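PFC0360w protein (Plasmodium falciparum, PDB 3NI8) probably activates the ATPase of the chaperone Hsp90. Local coordinates at residues D91-V102 against K115-K126. Residues are numbered along the deposited sequence; the frame is centred on the assembly and turned at random.
Sequences DWNECDYSTVTV and KLTHNNIPASNK
Pro122 lies over one face of the Trp92 indole, its CG 3.8 Å from the centroid of the six-membered ring in a CH-pi contact. The backbone N of Ser98 lies at the edge of the indole, in its plane. The proline crosses the tryptophan at about a right angle, and its CB packs against OD2 of Asp96. The His118 ring is met in the same manner by Val100, whose CG2 stands 3.6 Å from the ring centroid, almost on the normal. At the edge of that imidazole, NE2 gives a hydrogen bond of 2.8 Å to Ser98 OG, close to the ring plane. Chi1 of 72° sets this hydroxyl between the serine's backbone N and carbonyl carbon, where it also bonds Trp87 O. ND1 of His118 bonds Trp140, so both ring nitrogens are held and the ring's rotation is fixed.

Farther out in the loops, Asn125 ND2 donates to the anti lone pair of Asp91 OD2 (2.9 Å), with carboxylate and amide planes 80° apart. Arg135 forms a salt bridge to the same oxygen, and Glu129 takes a second bond from ND2.

Thr99 pairs with Asn119 and Thr101 with Thr117 through two backbone bonds each, in a beta hairpin of the antiparallel sheet, consistent with the SRPBCC fold of Aha1-like domains. Strand 82-89 flanks 98-106, and strand 21-27 flanks 111-119. Helix 132-150 packs on Trp92 and Leu116, while Phe38 of helix 31-39 touches Val102 and Leu116.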
loop_
_atom_site.group_PDB
_atom_site.type_symbol
_atom_site.label_atom_id
_atom_site.label_comp_id
_atom_site.label_asym_id
_atom_site.label_seq_id
_atom_site.Cartn_x
_atom_site.Cartn_y
_atom_site.Cartn_z
ATOM N N ASP A 91 -6.550 -14.839 0.967
ATOM C CA ASP A 91 -7.360 -15.794 0.234
ATOM C C ASP A 91 -6.760 -16.177 -1.126
ATOM O O ASP A 91 -7.322 -17.020 -1.834
ATOM C CB ASP A 91 -8.786 -15.278 0.080
ATOM C CG ASP A 91 -8.870 -14.096 -0.831
ATOM O OD1 ASP A 91 -8.346 -13.026 -0.474
ATOM O OD2 ASP A 91 -9.472 -14.221 -1.913
ATOM N N TRP A 92 -5.630 -15.564 -1.480
ATOM C CA TRP A 92 -4.844 -15.990 -2.633
ATOM C C TRP A 92 -4.177 -17.340 -2.339
ATOM O O TRP A 92 -4.072 -17.754 -1.177
ATOM C CB TRP A 92 -3.753 -14.963 -2.949
ATOM C CG TRP A 92 -4.237 -13.680 -3.488
ATOM C CD1 TRP A 92 -5.532 -13.313 -3.712
ATOM C CD2 TRP A 92 -3.435 -12.548 -3.829
ATOM N NE1 TRP A 92 -5.589 -12.024 -4.187
ATOM C CE2 TRP A 92 -4.311 -11.530 -4.270
ATOM C CE3 TRP A 92 -2.061 -12.292 -3.816
ATOM C CZ2 TRP A 92 -3.849 -10.279 -4.708
ATOM C CZ3 TRP A 92 -1.607 -11.038 -4.239
ATOM C CH2 TRP A 92 -2.498 -10.055 -4.683
ATOM N N ASN A 93 -3.702 -18.006 -3.387
ATOM C CA ASN A 93 -2.941 -19.238 -3.224
ATOM C C ASN A 93 -1.815 -19.029 -2.254
ATOM O O ASN A 93 -1.219 -17.948 -2.222
ATOM C CB ASN A 93 -2.377 -19.707 -4.558
ATOM C CG ASN A 93 -3.414 -20.371 -5.409
ATOM O OD1 ASN A 93 -4.041 -21.361 -4.992
ATOM N ND2 ASN A 93 -3.618 -19.838 -6.616
ATOM N N GLU A 94 -1.524 -20.063 -1.471
ATOM C CA GLU A 94 -0.467 -20.009 -0.464
ATOM C C GLU A 94 0.835 -19.456 -1.075
ATOM O O GLU A 94 1.489 -18.594 -0.472
ATOM C CB GLU A 94 -0.305 -21.392 0.199
ATOM C CG GLU A 94 1.087 -21.728 0.806
ATOM C CD GLU A 94 1.271 -21.326 2.285
ATOM O OE1 GLU A 94 0.987 -20.158 2.659
ATOM O OE2 GLU A 94 1.752 -22.185 3.066
ATOM N N CYS A 95 1.162 -19.931 -2.284
ATOM C CA CYS A 95 2.357 -19.524 -3.025
ATOM C C CYS A 95 2.327 -18.088 -3.569
ATOM O O CYS A 95 3.367 -17.421 -3.612
ATOM C CB CYS A 95 2.627 -20.500 -4.196
ATOM S SG CYS A 95 3.977 -21.746 -3.923
ATOM N N ASP A 96 1.155 -17.622 -3.998
ATOM C CA ASP A 96 1.051 -16.335 -4.711
ATOM C C ASP A 96 1.318 -15.094 -3.839
ATOM O O ASP A 96 0.799 -14.962 -2.733
ATOM C CB ASP A 96 -0.274 -16.240 -5.460
ATOM C CG ASP A 96 -0.371 -17.245 -6.607
ATOM O OD1 ASP A 96 0.646 -17.909 -6.922
ATOM O OD2 ASP A 96 -1.461 -17.374 -7.210
ATOM N N TYR A 97 2.190 -14.222 -4.338
ATOM C CA TYR A 97 2.524 -12.951 -3.701
ATOM C C TYR A 97 2.665 -11.903 -4.794
ATOM O O TYR A 97 3.416 -12.103 -5.748
ATOM C CB TYR A 97 3.853 -13.059 -2.954
ATOM C CG TYR A 97 3.736 -13.331 -1.473
ATOM C CD1 TYR A 97 3.387 -12.305 -0.575
ATOM C CD2 TYR A 97 3.975 -14.615 -0.953
ATOM C CE1 TYR A 97 3.279 -12.548 0.812
ATOM C CE2 TYR A 97 3.863 -14.873 0.440
ATOM C CZ TYR A 97 3.525 -13.828 1.306
ATOM O OH TYR A 97 3.425 -14.066 2.661
ATOM N N SER A 98 1.959 -10.787 -4.670
ATOM C CA SER A 98 2.166 -9.695 -5.605
ATOM C C SER A 98 3.338 -8.820 -5.126
ATOM O O SER A 98 3.909 -9.056 -4.050
ATOM C CB SER A 98 0.878 -8.886 -5.774
ATOM O OG SER A 98 0.621 -8.124 -4.611
ATOM N N THR A 99 3.691 -7.819 -5.925
ATOM C CA THR A 99 4.737 -6.880 -5.566
ATOM C C THR A 99 4.148 -5.491 -5.571
ATOM O O THR A 99 3.555 -5.055 -6.577
ATOM C CB THR A 99 5.881 -6.918 -6.588
ATOM O OG1 THR A 99 6.411 -8.241 -6.653
ATOM C CG2 THR A 99 6.993 -5.961 -6.231
ATOM N N VAL A 100 4.293 -4.800 -4.444
ATOM C CA VAL A 100 3.907 -3.405 -4.362
ATOM C C VAL A 100 5.163 -2.541 -4.219
ATOM O O VAL A 100 6.016 -2.788 -3.370
ATOM C CB VAL A 100 2.901 -3.142 -3.202
ATOM C CG1 VAL A 100 2.645 -1.617 -3.032
ATOM C CG2 VAL A 100 1.583 -3.881 -3.443
ATOM N N THR A 101 5.279 -1.543 -5.079
ATOM C CA THR A 101 6.372 -0.581 -5.002
ATOM C C THR A 101 5.740 0.788 -4.827
ATOM O O THR A 101 4.791 1.125 -5.548
ATOM C CB THR A 101 7.192 -0.581 -6.311
ATOM O OG1 THR A 101 7.703 -1.903 -6.552
ATOM C CG2 THR A 101 8.321 0.427 -6.247
ATOM N N VAL A 102 6.229 1.573 -3.881
ATOM C CA VAL A 102 5.648 2.887 -3.653
ATOM C C VAL A 102 6.775 3.896 -3.644
ATOM O O VAL A 102 7.732 3.769 -2.876
ATOM C CB VAL A 102 4.824 2.986 -2.322
ATOM C CG1 VAL A 102 3.860 4.222 -2.351
ATOM C CG2 VAL A 102 4.032 1.702 -2.028
ATOM N N LYS A 115 3.612 7.580 -6.440
ATOM C CA LYS A 115 3.466 6.648 -7.544
ATOM C C LYS A 115 3.444 5.229 -6.992
ATOM O O LYS A 115 4.474 4.701 -6.539
ATOM C CB LYS A 115 4.595 6.863 -8.573
ATOM C CG LYS A 115 4.659 5.836 -9.685
ATOM C CD LYS A 115 5.630 6.288 -10.801
ATOM C CE LYS A 115 6.413 5.093 -11.386
ATOM N NZ LYS A 115 7.242 5.436 -12.589
ATOM N N LEU A 116 2.260 4.622 -7.002
ATOM C CA LEU A 116 2.129 3.239 -6.586
ATOM C C LEU A 116 2.041 2.254 -7.781
ATOM O O LEU A 116 1.168 2.389 -8.654
ATOM C CB LEU A 116 0.943 3.071 -5.626
ATOM C CG LEU A 116 0.829 1.713 -4.910
ATOM C CD1 LEU A 116 0.063 1.883 -3.627
ATOM C CD2 LEU A 116 0.168 0.623 -5.768
ATOM N N THR A 117 2.951 1.270 -7.792
ATOM C CA THR A 117 2.944 0.192 -8.789
ATOM C C THR A 117 2.624 -1.161 -8.153
ATOM O O THR A 117 3.314 -1.610 -7.233
ATOM C CB THR A 117 4.297 0.056 -9.567
ATOM O OG1 THR A 117 4.789 1.346 -9.920
ATOM C CG2 THR A 117 4.100 -0.741 -10.833
ATOM N N HIS A 118 1.594 -1.819 -8.674
ATOM C CA HIS A 118 1.191 -3.123 -8.168
ATOM C C HIS A 118 1.348 -4.135 -9.315
ATOM O O HIS A 118 0.601 -4.073 -10.297
ATOM C CB HIS A 118 -0.259 -3.039 -7.663
ATOM C CG HIS A 118 -0.617 -4.057 -6.627
ATOM N ND1 HIS A 118 -1.581 -3.827 -5.670
ATOM C CD2 HIS A 118 -0.137 -5.305 -6.385
ATOM C CE1 HIS A 118 -1.684 -4.887 -4.886
ATOM N NE2 HIS A 118 -0.814 -5.795 -5.293
ATOM N N ASN A 119 2.349 -5.020 -9.195
ATOM C CA ASN A 119 2.696 -6.034 -10.222
ATOM C C ASN A 119 2.385 -7.432 -9.720
ATOM O O ASN A 119 2.208 -7.640 -8.522
ATOM C CB ASN A 119 4.208 -6.048 -10.540
ATOM C CG ASN A 119 4.720 -4.746 -11.123
ATOM O OD1 ASN A 119 5.637 -4.142 -10.564
ATOM N ND2 ASN A 119 4.148 -4.306 -12.238
ATOM N N ASN A 120 2.392 -8.395 -10.640
ATOM C CA ASN A 120 2.406 -9.820 -10.295
ATOM C C ASN A 120 1.191 -10.202 -9.492
ATOM O O ASN A 120 1.289 -10.995 -8.543
ATOM C CB ASN A 120 3.678 -10.206 -9.507
ATOM C CG ASN A 120 4.954 -10.176 -10.361
ATOM O OD1 ASN A 120 4.917 -9.931 -11.565
ATOM N ND2 ASN A 120 6.092 -10.428 -9.717
ATOM N N ILE A 121 0.057 -9.610 -9.869
ATOM C CA ILE A 121 -1.250 -9.924 -9.303
ATOM C C ILE A 121 -1.789 -11.197 -9.973
ATOM O O ILE A 121 -1.941 -11.237 -11.198
ATOM C CB ILE A 121 -2.258 -8.726 -9.526
ATOM C CG1 ILE A 121 -1.761 -7.448 -8.834
ATOM C CG2 ILE A 121 -3.654 -9.077 -9.038
ATOM C CD1 ILE A 121 -2.332 -6.161 -9.403
ATOM N N PRO A 122 -2.101 -12.236 -9.180
ATOM C CA PRO A 122 -2.648 -13.485 -9.746
ATOM C C PRO A 122 -4.007 -13.297 -10.428
ATOM O O PRO A 122 -4.743 -12.339 -10.135
ATOM C CB PRO A 122 -2.786 -14.417 -8.526
ATOM C CG PRO A 122 -2.725 -13.511 -7.310
ATOM C CD PRO A 122 -1.866 -12.328 -7.724
ATOM N N ALA A 123 -4.330 -14.216 -11.335
ATOM C CA ALA A 123 -5.566 -14.174 -12.123
ATOM C C ALA A 123 -6.762 -14.525 -11.258
ATOM O O ALA A 123 -7.891 -14.100 -11.534
ATOM C CB ALA A 123 -5.470 -15.150 -13.325
ATOM N N SER A 124 -6.520 -15.311 -10.214
ATOM C CA SER A 124 -7.579 -15.687 -9.293
ATOM C C SER A 124 -7.027 -16.121 -7.935
ATOM O O SER A 124 -5.827 -16.382 -7.775
ATOM C CB SER A 124 -8.452 -16.795 -9.915
ATOM O OG SER A 124 -7.689 -17.964 -10.114
ATOM N N ASN A 125 -7.916 -16.193 -6.956
ATOM C CA ASN A 125 -7.538 -16.633 -5.624
ATOM C C ASN A 125 -7.517 -18.164 -5.549
ATOM O O ASN A 125 -7.706 -18.835 -6.556
ATOM C CB ASN A 125 -8.467 -16.002 -4.583
ATOM C CG ASN A 125 -9.909 -16.537 -4.655
ATOM O OD1 ASN A 125 -10.280 -17.337 -5.549
ATOM N ND2 ASN A 125 -10.737 -16.086 -3.699
ATOM N N LYS A 126 -7.304 -18.712 -4.364
ATOM C CA LYS A 126 -7.271 -20.158 -4.197
ATOM C C LYS A 126 -8.612 -20.924 -4.332
ATOM O O LYS A 126 -8.615 -22.154 -4.289
ATOM C CB LYS A 126 -6.542 -20.536 -2.909
ATOM C CG LYS A 126 -7.291 -20.334 -1.635
ATOM C CD LYS A 126 -6.255 -20.279 -0.515
ATOM C CE LYS A 126 -6.832 -20.634 0.835
ATOM N NZ LYS A 126 -5.908 -20.144 1.907
HETATM O O HOH W 1 -6.069 -19.440 -8.552
HETATM O O HOH W 2 5.602 -10.961 -6.821
HETATM O O HOH W 3 5.952 -3.376 -8.029
#